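Local coordinates for protein beta-n-acetylhexosaminidase (Streptococcus pneumoniae, PDB 4AZI) that probably removes terminal beta-linked N-acetylglucosamine units from glycans, acting as a family 20 exo-beta-D-N-acetylglucosaminidase catalytic module, at residues W279-Q285 / L326-R332; S248-K252 / Q308-T312; G18-F22 / P333-Y337. The protein carries 2 engineered substitutions. All coordinates share one frame; numbering follows the deposited sequence.

Contact 1 (W279-Q285 / L326-R332); sequences WYYILGQ and LSIWADR. With OAN (O-(2-acetamido-2-deoxy D-glucopyranosylidene) amino-N-phenylcarbamate), chain C.
Y281 and W329 join the seventh and eighth parallel strands of the TIM barrel, linked as a beta-alpha-beta unit through helix 294-303, whose C-terminal ends carry Y280, I282, W329 and D331 into the sugar pocket. Three backbone hydrogen bonds establish the pairing: Y281 N to S327 O, W329 N to Y281 O (2.8 Å) and L283 N to W329 O. On the ligand side, Y280 and W329 make a T-shaped pair. The indole presents its pyrrole edge, so that W329 NE1 stands 3.1 Å above the plane of the Y280 ring, over its centre, with the planes at 66°. Turned so, the indole lays one face against the pyranose, whose CAE lies 3.6 Å from its plane. Y280 OH donates to the inhibitor's acetamide oxygen, atom OAN, at 2.6 Å. D331 grips two sugar hydroxyls, OD1 receiving OAK at 2.6 Å and OD2 receiving OAM. I282 CD1 comes within van der Waals distance of the same OAM. On the face that carries Y281 and I328, I328 CG2 meets L283 CD2, from the loop just past the strand, at 3.6 Å, with I342 of helix 339-352 touching both. One water joins L283 O to R332 N and O. A bend at chi3 (-63°) helps turn the R332 guanidinium back, and its NH2 reaches Q285 OE1 at 2.7 Å, in the amide carbonyl plane but with a bent N-H...O angle of 135°.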
loop_
_atom_site.group_PDB
_atom_site.type_symbol
_atom_site.label_atom_id
_atom_site.label_comp_id
_atom_site.label_asym_id
_atom_site.label_seq_id
_atom_site.Cartn_x
_atom_site.Cartn_y
_atom_site.Cartn_z
ATOM N N TRP A 279 10.265 8.290 5.452
ATOM C CA TRP A 279 10.089 8.473 4.009
ATOM C C TRP A 279 8.716 8.978 3.581
ATOM O O TRP A 279 8.390 8.946 2.391
ATOM C CB TRP A 279 10.465 7.182 3.262
ATOM C CG TRP A 279 11.843 6.651 3.617
ATOM C CD1 TRP A 279 13.022 7.374 3.750
ATOM C CD2 TRP A 279 12.226 5.253 3.881
ATOM N NE1 TRP A 279 14.070 6.550 4.088
ATOM C CE2 TRP A 279 13.664 5.269 4.177
ATOM C CE3 TRP A 279 11.544 4.039 3.917
ATOM C CZ2 TRP A 279 14.368 4.105 4.487
ATOM C CZ3 TRP A 279 12.261 2.875 4.233
ATOM C CH2 TRP A 279 13.642 2.909 4.500
ATOM N N TYR A 280 7.908 9.454 4.532
ATOM C CA TYR A 280 6.553 9.955 4.239
ATOM C C TYR A 280 6.592 11.338 3.567
ATOM O O TYR A 280 7.391 12.191 3.954
ATOM C CB TYR A 280 5.733 10.067 5.532
ATOM C CG TYR A 280 5.087 8.788 6.042
ATOM C CD1 TYR A 280 5.415 7.540 5.504
ATOM C CD2 TYR A 280 4.158 8.830 7.080
ATOM C CE1 TYR A 280 4.826 6.370 5.981
ATOM C CE2 TYR A 280 3.565 7.671 7.561
ATOM C CZ TYR A 280 3.889 6.447 7.002
ATOM O OH TYR A 280 3.291 5.290 7.477
ATOM N N TYR A 281 5.724 11.552 2.581
ATOM C CA TYR A 281 5.477 12.893 2.025
ATOM C C TYR A 281 3.984 13.141 1.837
ATOM O O TYR A 281 3.304 12.345 1.191
ATOM C CB TYR A 281 6.198 13.118 0.692
ATOM C CG TYR A 281 5.810 14.434 0.023
ATOM C CD1 TYR A 281 5.976 15.655 0.690
ATOM C CD2 TYR A 281 5.257 14.456 -1.263
ATOM C CE1 TYR A 281 5.610 16.855 0.095
ATOM C CE2 TYR A 281 4.891 15.657 -1.871
ATOM C CZ TYR A 281 5.073 16.854 -1.185
ATOM O OH TYR A 281 4.715 18.054 -1.772
ATOM N N ILE A 282 3.495 14.244 2.408
ATOM C CA ILE A 282 2.106 14.678 2.243
ATOM C C ILE A 282 2.094 15.726 1.142
ATOM O O ILE A 282 2.828 16.719 1.224
ATOM C CB ILE A 282 1.527 15.274 3.558
ATOM C CG1 ILE A 282 1.459 14.204 4.663
ATOM C CG2 ILE A 282 0.149 15.886 3.327
ATOM C CD1 ILE A 282 1.352 14.773 6.070
ATOM N N LEU A 283 1.280 15.504 0.110
ATOM C CA LEU A 283 1.177 16.445 -1.010
ATOM C C LEU A 283 0.963 17.870 -0.505
ATOM O O LEU A 283 0.052 18.126 0.291
ATOM C CB LEU A 283 0.035 16.058 -1.961
ATOM C CG LEU A 283 -0.033 14.663 -2.596
ATOM C CD1 LEU A 283 -1.185 14.610 -3.598
ATOM C CD2 LEU A 283 1.275 14.262 -3.265
ATOM N N GLY A 284 1.823 18.782 -0.957
ATOM C CA GLY A 284 1.730 20.201 -0.605
ATOM C C GLY A 284 2.301 20.592 0.748
ATOM O O GLY A 284 2.279 21.771 1.112
ATOM N N GLN A 285 2.808 19.612 1.497
ATOM C CA GLN A 285 3.268 19.835 2.868
ATOM C C GLN A 285 4.623 20.534 2.900
ATOM O O GLN A 285 5.572 20.121 2.228
ATOM C CB GLN A 285 3.327 18.511 3.655
ATOM C CG GLN A 285 3.463 18.660 5.165
ATOM C CD GLN A 285 2.127 18.711 5.881
ATOM O OE1 GLN A 285 1.113 19.112 5.309
ATOM N NE2 GLN A 285 2.118 18.304 7.144
ATOM N N LEU A 326 8.301 3.454 0.331
ATOM C CA LEU A 326 8.233 4.908 0.472
ATOM C C LEU A 326 6.793 5.358 0.182
ATOM O O LEU A 326 6.161 4.868 -0.763
ATOM C CB LEU A 326 9.242 5.590 -0.460
ATOM C CG LEU A 326 9.356 7.117 -0.430
ATOM C CD1 LEU A 326 10.813 7.551 -0.508
ATOM C CD2 LEU A 326 8.544 7.740 -1.558
ATOM N N SER A 327 6.282 6.288 0.988
ATOM C CA SER A 327 4.846 6.549 1.023
ATOM C C SER A 327 4.436 7.990 0.737
ATOM O O SER A 327 4.931 8.931 1.377
ATOM C CB SER A 327 4.252 6.116 2.360
ATOM O OG SER A 327 4.683 4.822 2.742
ATOM N N ILE A 328 3.503 8.133 -0.208
ATOM C CA ILE A 328 2.952 9.427 -0.619
ATOM C C ILE A 328 1.521 9.539 -0.094
ATOM O O ILE A 328 0.652 8.766 -0.491
ATOM C CB ILE A 328 2.955 9.595 -2.157
ATOM C CG1 ILE A 328 4.338 9.293 -2.765
ATOM C CG2 ILE A 328 2.500 10.998 -2.556
ATOM C CD1 ILE A 328 5.516 10.035 -2.138
ATOM N N TRP A 329 1.280 10.482 0.811
ATOM C CA TRP A 329 -0.040 10.595 1.440
ATOM C C TRP A 329 -0.814 11.814 1.004
ATOM O O TRP A 329 -0.233 12.804 0.554
ATOM C CB TRP A 329 0.076 10.552 2.957
ATOM C CG TRP A 329 0.727 9.300 3.510
ATOM C CD1 TRP A 329 2.052 9.149 3.909
ATOM C CD2 TRP A 329 0.100 7.988 3.770
ATOM N NE1 TRP A 329 2.282 7.880 4.383
ATOM C CE2 TRP A 329 1.157 7.129 4.317
ATOM C CE3 TRP A 329 -1.176 7.454 3.589
ATOM C CZ2 TRP A 329 0.923 5.805 4.676
ATOM C CZ3 TRP A 329 -1.401 6.112 3.960
ATOM C CH2 TRP A 329 -0.378 5.312 4.491
ATOM N N ALA A 330 -2.137 11.750 1.136
ATOM C CA ALA A 330 -3.002 12.821 0.674
ATOM C C ALA A 330 -3.854 13.484 1.761
ATOM O O ALA A 330 -4.992 13.883 1.487
ATOM C CB ALA A 330 -3.877 12.317 -0.464
ATOM N N ASP A 331 -3.302 13.627 2.969
ATOM C CA ASP A 331 -4.028 14.191 4.133
ATOM C C ASP A 331 -4.903 15.411 3.825
ATOM O O ASP A 331 -6.016 15.535 4.330
ATOM C CB ASP A 331 -3.055 14.525 5.270
ATOM C CG ASP A 331 -2.328 13.294 5.806
ATOM O OD1 ASP A 331 -1.948 12.410 5.002
ATOM O OD2 ASP A 331 -2.128 13.213 7.034
ATOM N N ARG A 332 -4.386 16.318 3.009
ATOM C CA ARG A 332 -5.196 17.396 2.464
ATOM C C ARG A 332 -5.352 17.122 0.968
ATOM O O ARG A 332 -4.485 17.478 0.170
ATOM C CB ARG A 332 -4.544 18.754 2.761
ATOM C CG ARG A 332 -4.493 19.080 4.254
ATOM C CD ARG A 332 -3.528 20.216 4.585
ATOM N NE ARG A 332 -2.149 19.861 4.251
ATOM C CZ ARG A 332 -1.418 20.451 3.304
ATOM N NH1 ARG A 332 -1.913 21.460 2.587
ATOM N NH2 ARG A 332 -0.183 20.029 3.075
HETATM C CAH OAN C . -0.162 4.184 8.674
HETATM C CAG OAN C . -0.086 5.707 8.488
HETATM O OAN OAN C . 0.939 6.226 8.070
HETATM N NAI OAN C . -1.189 6.381 8.823
HETATM C CAB OAN C . -1.348 7.847 8.714
HETATM C CAC OAN C . -1.744 8.216 7.283
HETATM O OAJ OAN C . -3.158 8.041 7.123
HETATM C CAD OAN C . -1.364 9.653 6.958
HETATM O OAK OAN C . -1.790 9.918 5.629
HETATM C CAE OAN C . 0.162 9.808 7.052
HETATM C CAF OAN C . 0.679 11.227 6.796
HETATM O OAM OAN C . 0.222 12.117 7.819
HETATM O OAL OAN C . 0.695 9.365 8.328
HETATM C CAA OAN C . -0.081 8.608 9.162
HETATM N NAY OAN C . 0.305 8.528 10.418
HETATM O OAQ OAN C . 1.428 9.228 10.744
HETATM C CAP OAN C . 1.452 9.689 12.030
HETATM O OAR OAN C . 2.452 10.274 12.450
HETATM N NAO OAN C . 0.351 9.476 12.768
HETATM C CAS OAN C . 0.200 9.815 14.057
HETATM C CAT OAN C . -0.236 8.832 14.945
HETATM C CAU OAN C . -0.416 9.127 16.297
HETATM C CAV OAN C . -0.157 10.413 16.768
HETATM C CAW OAN C . 0.278 11.409 15.883
HETATM C CAX OAN C . 0.455 11.114 14.528
HETATM O O HOH W 1 -2.245 16.198 1.179
#

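Contact 2 (S248-K252 / Q308-T312); sequences SYWSK and QLAST. With OAN (O-(2-acetamido-2-deoxy D-glucopyranosylidene) amino-N-phenylcarbamate), chain C.
S251 and A310 mark the closest backbone approach, CA to CA 5.1 Å, between the end of TIM-barrel strand 246-249 and a type II beta turn, L309 to T312, in the loop leading to strand 321-329. No direct hydrogen bond crosses between the segments. A single water does the work instead, donating to Y249 O and accepting from A310 N, at 2.7 Å on each side. The turn is closed by T312 N bonding to L309 O, and S311 takes its third position with a positive phi of 73°. A310 also touches N276 of strand 271-282, which lies between strands 246-249 and 321-329 in the barrel.

A310 is the centre of the packing: its CB projects at the opposing chain and meets W250 O at 3.4 Å, with S251 CA close beside it. Y249 has CG anti to its backbone N (chi1 -158°), which carries the ring over toward the turn. Its CB meets L309 CD2 at 4.0 Å, while Y249 CE1 comes near A310 O and CB. The Y249 hydroxyl goes to A260 O, outside both segments. At the solvent-facing end, the aliphatic part of K252 runs alongside S311, CB to OG 3.5 Å.

W250 turns the other way, into the ligand pocket. Its NE1 is tied to D229, and both faces of its indole are contacted near the rim: the acetamide methyl CAH of the inhibitor lies 3.7 Å above one, and CB of the adjacent S251 lies 3.2 Å above the opposite one. Farther along the ring, W250 CZ3 reaches the carbamate-linking oxygen OAQ at 3.2 Å.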
loop_
_atom_site.group_PDB
_atom_site.type_symbol
_atom_site.label_atom_id
_atom_site.label_comp_id
_atom_site.label_asym_id
_atom_site.label_seq_id
_atom_site.Cartn_x
_atom_site.Cartn_y
_atom_site.Cartn_z
ATOM N N SER A 248 3.258 -3.869 7.912
ATOM C CA SER A 248 3.776 -2.633 7.346
ATOM C C SER A 248 4.158 -1.724 8.515
ATOM O O SER A 248 3.301 -1.060 9.090
ATOM C CB SER A 248 2.749 -1.996 6.411
ATOM O OG SER A 248 3.187 -0.733 5.958
ATOM N N TYR A 249 5.441 -1.741 8.888
ATOM C CA TYR A 249 5.911 -1.031 10.088
ATOM C C TYR A 249 6.392 0.371 9.768
ATOM O O TYR A 249 7.382 0.553 9.059
ATOM C CB TYR A 249 7.013 -1.809 10.847
ATOM C CG TYR A 249 7.104 -1.369 12.298
ATOM C CD1 TYR A 249 7.724 -0.160 12.649
ATOM C CD2 TYR A 249 6.537 -2.134 13.318
ATOM C CE1 TYR A 249 7.784 0.262 13.974
ATOM C CE2 TYR A 249 6.589 -1.714 14.642
ATOM C CZ TYR A 249 7.209 -0.508 14.961
ATOM O OH TYR A 249 7.273 -0.085 16.274
ATOM N N TRP A 250 5.696 1.366 10.315
ATOM C CA TRP A 250 5.981 2.756 9.986
ATOM C C TRP A 250 6.481 3.581 11.154
ATOM O O TRP A 250 7.200 4.546 10.951
ATOM C CB TRP A 250 4.761 3.398 9.338
ATOM C CG TRP A 250 3.623 3.554 10.295
ATOM C CD1 TRP A 250 2.694 2.588 10.676
ATOM C CD2 TRP A 250 3.284 4.740 11.070
ATOM N NE1 TRP A 250 1.820 3.095 11.596
ATOM C CE2 TRP A 250 2.116 4.380 11.880
ATOM C CE3 TRP A 250 3.804 6.020 11.167
ATOM C CZ2 TRP A 250 1.512 5.282 12.735
ATOM C CZ3 TRP A 250 3.188 6.923 12.037
ATOM C CH2 TRP A 250 2.071 6.561 12.806
ATOM N N SER A 251 6.092 3.218 12.377
ATOM C CA SER A 251 6.480 3.964 13.596
ATOM C C SER A 251 6.154 3.176 14.872
ATOM O O SER A 251 5.252 2.330 14.880
ATOM C CB SER A 251 5.817 5.359 13.615
ATOM O OG SER A 251 5.942 6.033 14.855
ATOM N N LYS A 252 6.906 3.444 15.938
ATOM C CA LYS A 252 6.625 2.856 17.247
ATOM C C LYS A 252 5.724 3.797 18.056
ATOM O O LYS A 252 5.340 3.509 19.191
ATOM C CB LYS A 252 7.922 2.545 17.997
ATOM C CG LYS A 252 7.724 1.768 19.293
ATOM C CD LYS A 252 9.042 1.330 19.916
ATOM C CE LYS A 252 9.689 2.390 20.809
ATOM N NZ LYS A 252 8.980 2.616 22.113
ATOM N N GLN A 308 16.520 -0.017 7.828
ATOM C CA GLN A 308 16.275 0.460 9.195
ATOM C C GLN A 308 14.793 0.589 9.542
ATOM O O GLN A 308 14.091 1.406 8.974
ATOM C CB GLN A 308 17.017 1.763 9.463
ATOM C CG GLN A 308 16.788 2.308 10.856
ATOM C CD GLN A 308 17.798 3.367 11.225
ATOM O OE1 GLN A 308 18.994 3.090 11.332
ATOM N NE2 GLN A 308 17.318 4.591 11.438
ATOM N N LEU A 309 14.319 -0.225 10.481
ATOM C CA LEU A 309 12.939 -0.103 10.948
ATOM C C LEU A 309 12.828 1.097 11.885
ATOM O O LEU A 309 13.783 1.423 12.597
ATOM C CB LEU A 309 12.466 -1.393 11.626
ATOM C CG LEU A 309 12.256 -2.575 10.668
ATOM C CD1 LEU A 309 12.426 -3.898 11.385
ATOM C CD2 LEU A 309 10.898 -2.508 9.990
ATOM N N ALA A 310 11.678 1.768 11.857
ATOM C CA ALA A 310 11.443 2.945 12.702
ATOM C C ALA A 310 11.644 2.604 14.171
ATOM O O ALA A 310 11.263 1.524 14.606
ATOM C CB ALA A 310 10.043 3.496 12.468
ATOM N N SER A 311 12.226 3.546 14.919
ATOM C CA SER A 311 12.595 3.373 16.343
ATOM C C SER A 311 13.808 2.467 16.604
ATOM O O SER A 311 14.102 2.125 17.758
ATOM C CB SER A 311 11.391 2.933 17.206
ATOM O OG SER A 311 11.138 1.536 17.105
ATOM N N THR A 312 14.516 2.076 15.542
ATOM C CA THR A 312 15.719 1.255 15.686
ATOM C C THR A 312 16.909 1.861 14.958
ATOM O O THR A 312 16.752 2.603 13.979
ATOM C CB THR A 312 15.537 -0.198 15.172
ATOM O OG1 THR A 312 15.360 -0.190 13.747
ATOM C CG2 THR A 312 14.358 -0.891 15.850
HETATM C CAH OAN C . -0.162 4.184 8.674
HETATM C CAG OAN C . -0.086 5.707 8.488
HETATM O OAN OAN C . 0.939 6.226 8.070
HETATM N NAI OAN C . -1.189 6.381 8.823
HETATM C CAB OAN C . -1.348 7.847 8.714
HETATM C CAC OAN C . -1.744 8.216 7.283
HETATM O OAJ OAN C . -3.158 8.041 7.123
HETATM C CAD OAN C . -1.364 9.653 6.958
HETATM O OAK OAN C . -1.790 9.918 5.629
HETATM C CAE OAN C . 0.162 9.808 7.052
HETATM C CAF OAN C . 0.679 11.227 6.796
HETATM O OAM OAN C . 0.222 12.117 7.819
HETATM O OAL OAN C . 0.695 9.365 8.328
HETATM C CAA OAN C . -0.081 8.608 9.162
HETATM N NAY OAN C . 0.305 8.528 10.418
HETATM O OAQ OAN C . 1.428 9.228 10.744
HETATM C CAP OAN C . 1.452 9.689 12.030
HETATM O OAR OAN C . 2.452 10.274 12.450
HETATM N NAO OAN C . 0.351 9.476 12.768
HETATM C CAS OAN C . 0.200 9.815 14.057
HETATM C CAT OAN C . -0.236 8.832 14.945
HETATM C CAU OAN C . -0.416 9.127 16.297
HETATM C CAV OAN C . -0.157 10.413 16.768
HETATM C CAW OAN C . 0.278 11.409 15.883
HETATM C CAX OAN C . 0.455 11.114 14.528
HETATM O O HOH W 2 9.891 1.176 9.875
#

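Contact 3 (G18-F22 / P333-Y337); sequences GRKYF and PSAEY. With OAN (O-(2-acetamido-2-deoxy D-glucopyranosylidene) amino-N-phenylcarbamate), chain C.
K20 and P333 bring together the loops that follow the first and the eighth strands of the TIM barrel, where the sheet closes on itself. The extended K20 side chain runs past P333, and a turn at its last torsion (chi4 65°) directs NZ between two carbonyls of the 333-337 loop. Its hydrogen bonds are to P333 O at 2.8 Å and to A335 O at 2.9 Å. NZ has a further partner in a water that also accepts from Y337 N, so three acceptors surround the ammonium group of this buried lysine, and the curve of the loop is held around it.

Van der Waals contacts line the same path. P333 CB lies 3.4 Å from R19 O, and the proline also packs on K20 CB. Y337 CB covers the lysine's CE at 3.8 Å, while L283 touches the side chain from the neighbouring strand end.

The aromatic interaction is a T-shaped pair farther along. F22 points its edge at Y337, with CE2 standing 3.5 Å above the tyrosine ring plane and over its centre, the planes at 65°. Helix 24-37 borders the pair, L27 touching F22 and I30 touching Y337.

Ionic and ligand bonds belong to R19, whose CB packs against P333 CG before the extended chain runs into the sugar pocket. Salt bridges from NH1 to D16 and from NE to D49 fix its guanidinium. R19 NH1 makes a weak bond to inhibitor OAK, whereas NH2 reaches OAJ at 2.8 Å in a nearly straight bond, N-H...O 164°.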
loop_
_atom_site.group_PDB
_atom_site.type_symbol
_atom_site.label_atom_id
_atom_site.label_comp_id
_atom_site.label_asym_id
_atom_site.label_seq_id
_atom_site.Cartn_x
_atom_site.Cartn_y
_atom_site.Cartn_z
ATOM N N GLY A 18 -6.817 6.860 -1.912
ATOM C CA GLY A 18 -8.022 6.719 -1.115
ATOM C C GLY A 18 -8.607 8.076 -0.788
ATOM O O GLY A 18 -9.785 8.328 -1.041
ATOM N N ARG A 19 -7.787 8.959 -0.227
ATOM C CA ARG A 19 -8.251 10.303 0.092
ATOM C C ARG A 19 -8.431 11.134 -1.181
ATOM O O ARG A 19 -9.329 11.985 -1.261
ATOM C CB ARG A 19 -7.268 11.007 1.030
ATOM C CG ARG A 19 -7.193 10.416 2.427
ATOM C CD ARG A 19 -6.324 11.305 3.303
ATOM N NE ARG A 19 -6.233 10.843 4.691
ATOM C CZ ARG A 19 -5.220 10.138 5.192
ATOM N NH1 ARG A 19 -4.205 9.770 4.418
ATOM N NH2 ARG A 19 -5.225 9.793 6.475
ATOM N N LYS A 20 -7.582 10.876 -2.172
ATOM C CA LYS A 20 -7.507 11.725 -3.363
ATOM C C LYS A 20 -7.628 10.905 -4.648
ATOM O O LYS A 20 -7.089 9.798 -4.739
ATOM C CB LYS A 20 -6.195 12.510 -3.343
ATOM C CG LYS A 20 -6.048 13.582 -4.412
ATOM C CD LYS A 20 -4.738 14.337 -4.222
ATOM C CE LYS A 20 -4.441 15.252 -5.407
ATOM N NZ LYS A 20 -5.453 16.332 -5.527
ATOM N N TYR A 21 -8.335 11.453 -5.638
ATOM C CA TYR A 21 -8.502 10.767 -6.922
ATOM C C TYR A 21 -7.236 10.874 -7.768
ATOM O O TYR A 21 -6.655 11.954 -7.905
ATOM C CB TYR A 21 -9.730 11.289 -7.692
ATOM C CG TYR A 21 -9.978 10.582 -9.014
ATOM C CD1 TYR A 21 -10.693 9.382 -9.067
ATOM C CD2 TYR A 21 -9.492 11.109 -10.209
ATOM C CE1 TYR A 21 -10.911 8.730 -10.276
ATOM C CE2 TYR A 21 -9.703 10.465 -11.424
ATOM C CZ TYR A 21 -10.410 9.278 -11.455
ATOM O OH TYR A 21 -10.615 8.640 -12.666
ATOM N N PHE A 22 -6.810 9.741 -8.314
ATOM C CA PHE A 22 -5.743 9.688 -9.310
ATOM C C PHE A 22 -6.324 9.046 -10.566
ATOM O O PHE A 22 -7.002 8.021 -10.484
ATOM C CB PHE A 22 -4.555 8.844 -8.820
ATOM C CG PHE A 22 -3.667 9.537 -7.819
ATOM C CD1 PHE A 22 -4.036 9.634 -6.485
ATOM C CD2 PHE A 22 -2.441 10.075 -8.208
ATOM C CE1 PHE A 22 -3.219 10.273 -5.561
ATOM C CE2 PHE A 22 -1.618 10.716 -7.286
ATOM C CZ PHE A 22 -2.010 10.810 -5.958
ATOM N N PRO A 333 -6.451 16.444 0.580
ATOM C CA PRO A 333 -6.513 15.946 -0.800
ATOM C C PRO A 333 -6.825 17.021 -1.843
ATOM O O PRO A 333 -6.737 16.749 -3.045
ATOM C CB PRO A 333 -7.617 14.881 -0.757
ATOM C CG PRO A 333 -8.298 15.020 0.580
ATOM C CD PRO A 333 -7.687 16.164 1.332
ATOM N N SER A 334 -7.175 18.228 -1.401
ATOM C CA SER A 334 -7.349 19.339 -2.342
ATOM C C SER A 334 -6.005 19.865 -2.847
ATOM O O SER A 334 -5.957 20.589 -3.845
ATOM C CB SER A 334 -8.185 20.469 -1.736
ATOM O OG SER A 334 -7.514 21.054 -0.644
ATOM N N ALA A 335 -4.922 19.488 -2.165
ATOM C CA ALA A 335 -3.575 19.877 -2.578
ATOM C C ALA A 335 -3.269 19.305 -3.952
ATOM O O ALA A 335 -3.686 18.192 -4.277
ATOM C CB ALA A 335 -2.541 19.415 -1.565
ATOM N N GLU A 336 -2.554 20.083 -4.757
ATOM C CA GLU A 336 -2.248 19.699 -6.125
ATOM C C GLU A 336 -1.210 18.581 -6.147
ATOM O O GLU A 336 -0.130 18.724 -5.571
ATOM C CB GLU A 336 -1.748 20.911 -6.913
ATOM C CG GLU A 336 -1.444 20.622 -8.374
ATOM C CD GLU A 336 -0.706 21.757 -9.064
ATOM O OE1 GLU A 336 -0.407 22.779 -8.407
ATOM O OE2 GLU A 336 -0.426 21.628 -10.273
ATOM N N TYR A 337 -1.546 17.465 -6.792
ATOM C CA TYR A 337 -0.568 16.407 -7.004
ATOM C C TYR A 337 0.426 16.869 -8.062
ATOM O O TYR A 337 0.056 17.110 -9.213
ATOM C CB TYR A 337 -1.237 15.081 -7.409
ATOM C CG TYR A 337 -0.277 14.057 -7.992
ATOM C CD1 TYR A 337 0.742 13.504 -7.215
ATOM C CD2 TYR A 337 -0.387 13.643 -9.318
ATOM C CE1 TYR A 337 1.622 12.569 -7.741
ATOM C CE2 TYR A 337 0.490 12.710 -9.855
ATOM C CZ TYR A 337 1.490 12.174 -9.060
ATOM O OH TYR A 337 2.376 11.259 -9.576
HETATM C CAH OAN C . -0.162 4.184 8.674
HETATM C CAG OAN C . -0.086 5.707 8.488
HETATM O OAN OAN C . 0.939 6.226 8.070
HETATM N NAI OAN C . -1.189 6.381 8.823
HETATM C CAB OAN C . -1.348 7.847 8.714
HETATM C CAC OAN C . -1.744 8.216 7.283
HETATM O OAJ OAN C . -3.158 8.041 7.123
HETATM C CAD OAN C . -1.364 9.653 6.958
HETATM O OAK OAN C . -1.790 9.918 5.629
HETATM C CAE OAN C . 0.162 9.808 7.052
HETATM C CAF OAN C . 0.679 11.227 6.796
HETATM O OAM OAN C . 0.222 12.117 7.819
HETATM O OAL OAN C . 0.695 9.365 8.328
HETATM C CAA OAN C . -0.081 8.608 9.162
HETATM N NAY OAN C . 0.305 8.528 10.418
HETATM O OAQ OAN C . 1.428 9.228 10.744
HETATM C CAP OAN C . 1.452 9.689 12.030
HETATM O OAR OAN C . 2.452 10.274 12.450
HETATM N NAO OAN C . 0.351 9.476 12.768
HETATM C CAS OAN C . 0.200 9.815 14.057
HETATM C CAT OAN C . -0.236 8.832 14.945
HETATM C CAU OAN C . -0.416 9.127 16.297
HETATM C CAV OAN C . -0.157 10.413 16.768
HETATM C CAW OAN C . 0.278 11.409 15.883
HETATM C CAX OAN C . 0.455 11.114 14.528
HETATM O O HOH W 3 -4.386 17.485 -7.988
#

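How the contacts relate
Contact 1 is the buried one, a true strand pairing with backbone bonds. Contact 2 sets a strand end against a loop turn, and contact 3 joins two loops; both are partly buried. Contact 2 relies on water and small apolar touches, and contact 3 on a lysine ammonium and a T-shaped ring pair. All three send residues to the same inhibitor. Contacts 1 and 3 lie side by side, centres about 10 Å apart: A330 O packs on R19 CD, and D331 and R19 form a long, weak ion pair. Contact 2 meets contact 1 where Y280 OH, on strand 271-282, lies 3.0 Å from CB of W250, just past the end of neighbouring strand 246-249. Contacts 2 and 3 do not touch.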